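Local coordinates for porin (Rhodobacter blasticus, PDB 3PRN), which forms homotrimeric outer-membrane channels through which small hydrophilic solutes up to about 0.6 kDa diffuse passively, at residues A[143-149]-A[163-169]. The protein carries 1 engineered substitution. Residues are numbered along the deposited sequence; the frame is centred on the assembly and turned at random.
Sequences NLYLSYV and EFGIAAD
Asn143 and Tyr145 converge on the carboxylate of Asp169 across two neighbouring strands of the 16-stranded porin barrel; segments 143-149 and 163-169 run antiparallel, at 171°. Across the strands, each donor uses the syn lone pair of a different carboxylate oxygen: Asn143 ND2 reaches Asp169 OD1 at 2.7 Å, nearly straight and in the amide plane, while Tyr145 OH donates to Asp169 OD2 at 2.9 Å. Amide and carboxylate planes stand 71° apart, so the groups meet crosswise rather than stacked. With CG between its backbone N and carbonyl carbon (chi1 53°), Asp169 holds its carboxylate within bonding distance of both donors; OD2 also accepts from Ala93 N. Replacing Asp169 by an alanine removes both oxygens and would probably leave Asn143 ND2, Tyr145 OH and Ala93 N without this acceptor, the phenol freer to turn. The Tyr145 ring edge meets the opposing backbone, CD1 lying 3.5 Å from Ala167 O, and helix 88-91 packs against it. Leu144, Leu146, Phe164 and Ile166 occupy the other, apolar face, with Leu146 CD2 3.4 Å from Phe164 CZ; Tyr148, on the same face, touches a bound detergent, consistent with a lipid-facing surface. Farther along the Asp169 face, Glu163 OE2 accepts from Gly186 N, and a water bridges Ser147 OG, itself bonded to Ala88 N, and Glu163 OE1, 2.7 Å from each.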
# COMPACT_ATOMS: atom_id res chain seq x y z
N ASN A 143 -18.55 11.81 27.11
CA ASN A 143 -18.07 11.88 25.75
C ASN A 143 -19.24 12.42 24.91
O ASN A 143 -20.33 11.88 25.00
CB ASN A 143 -17.61 10.55 25.20
CG ASN A 143 -16.44 9.96 25.94
OD1 ASN A 143 -15.33 10.49 25.93
ND2 ASN A 143 -16.66 8.79 26.55
N LEU A 144 -18.98 13.42 24.09
CA LEU A 144 -19.91 13.95 23.14
C LEU A 144 -19.36 13.63 21.72
O LEU A 144 -18.16 13.90 21.52
CB LEU A 144 -19.92 15.48 23.17
CG LEU A 144 -21.01 16.18 23.94
CD1 LEU A 144 -22.35 15.79 23.31
CD2 LEU A 144 -20.88 15.82 25.41
N TYR A 145 -20.23 13.35 20.79
CA TYR A 145 -19.82 13.12 19.41
C TYR A 145 -20.77 13.80 18.44
O TYR A 145 -21.99 13.64 18.57
CB TYR A 145 -19.78 11.66 19.03
CG TYR A 145 -19.18 10.69 20.00
CD1 TYR A 145 -19.90 10.34 21.14
CD2 TYR A 145 -17.90 10.17 19.84
CE1 TYR A 145 -19.35 9.47 22.06
CE2 TYR A 145 -17.33 9.28 20.77
CZ TYR A 145 -18.08 8.94 21.86
OH TYR A 145 -17.63 8.04 22.81
N LEU A 146 -20.26 14.47 17.43
CA LEU A 146 -21.05 15.07 16.40
C LEU A 146 -20.47 14.71 15.03
O LEU A 146 -19.24 14.75 14.93
CB LEU A 146 -20.99 16.62 16.48
CG LEU A 146 -22.04 17.17 17.47
CD1 LEU A 146 -21.33 18.02 18.50
CD2 LEU A 146 -23.06 17.97 16.68
N SER A 147 -21.30 14.35 14.07
CA SER A 147 -20.65 14.06 12.77
C SER A 147 -21.57 14.56 11.67
O SER A 147 -22.81 14.57 11.84
CB SER A 147 -20.31 12.60 12.62
OG SER A 147 -21.46 11.77 12.84
N TYR A 148 -20.96 15.01 10.59
CA TYR A 148 -21.70 15.48 9.42
C TYR A 148 -21.05 14.87 8.18
O TYR A 148 -19.81 15.01 8.01
CB TYR A 148 -21.63 17.02 9.40
CG TYR A 148 -22.02 17.60 8.06
CD1 TYR A 148 -23.36 17.77 7.70
CD2 TYR A 148 -21.02 17.96 7.17
CE1 TYR A 148 -23.68 18.30 6.45
CE2 TYR A 148 -21.32 18.50 5.92
CZ TYR A 148 -22.66 18.64 5.58
OH TYR A 148 -22.94 19.17 4.32
N VAL A 149 -21.79 14.11 7.40
CA VAL A 149 -21.17 13.46 6.24
C VAL A 149 -21.89 13.88 4.97
O VAL A 149 -23.12 13.79 4.86
CB VAL A 149 -21.25 11.92 6.38
CG1 VAL A 149 -20.65 11.25 5.14
CG2 VAL A 149 -20.56 11.40 7.63
N GLU A 163 -25.79 13.35 6.01
CA GLU A 163 -26.13 12.68 7.24
C GLU A 163 -25.61 13.49 8.42
O GLU A 163 -24.44 13.88 8.47
CB GLU A 163 -25.51 11.28 7.26
CG GLU A 163 -25.73 10.57 8.59
CD GLU A 163 -24.84 9.34 8.72
OE1 GLU A 163 -23.68 9.45 9.25
OE2 GLU A 163 -25.27 8.20 8.31
N PHE A 164 -26.48 13.77 9.37
CA PHE A 164 -26.07 14.49 10.58
C PHE A 164 -26.33 13.61 11.79
O PHE A 164 -27.43 13.08 11.98
CB PHE A 164 -26.81 15.81 10.74
CG PHE A 164 -26.39 16.51 12.04
CD1 PHE A 164 -25.11 17.07 12.15
CD2 PHE A 164 -27.28 16.56 13.12
CE1 PHE A 164 -24.72 17.68 13.34
CE2 PHE A 164 -26.88 17.17 14.31
CZ PHE A 164 -25.60 17.73 14.43
N GLY A 165 -25.31 13.47 12.61
CA GLY A 165 -25.40 12.60 13.77
C GLY A 165 -24.97 13.27 15.06
O GLY A 165 -23.99 14.03 15.11
N ILE A 166 -25.59 12.83 16.15
CA ILE A 166 -25.11 13.31 17.47
C ILE A 166 -25.19 12.20 18.48
O ILE A 166 -26.12 11.35 18.46
CB ILE A 166 -25.88 14.57 17.91
CG1 ILE A 166 -25.41 14.99 19.31
CG2 ILE A 166 -27.36 14.32 17.96
CD1 ILE A 166 -25.70 16.47 19.52
N ALA A 167 -24.29 12.16 19.43
CA ALA A 167 -24.27 11.14 20.45
C ALA A 167 -23.52 11.57 21.71
O ALA A 167 -22.66 12.42 21.71
CB ALA A 167 -23.63 9.82 19.91
N ALA A 168 -23.85 10.89 22.80
CA ALA A 168 -23.18 11.07 24.07
C ALA A 168 -23.22 9.81 24.90
O ALA A 168 -24.07 8.92 24.76
CB ALA A 168 -23.81 12.26 24.83
N ASP A 169 -22.19 9.62 25.70
CA ASP A 169 -22.15 8.56 26.67
C ASP A 169 -21.53 9.10 27.98
O ASP A 169 -20.86 10.14 28.07
CB ASP A 169 -21.50 7.27 26.23
CG ASP A 169 -20.10 7.44 25.67
OD1 ASP A 169 -19.20 7.86 26.44
OD2 ASP A 169 -19.89 7.19 24.47
O HOH W 1 -22.93 11.70 10.56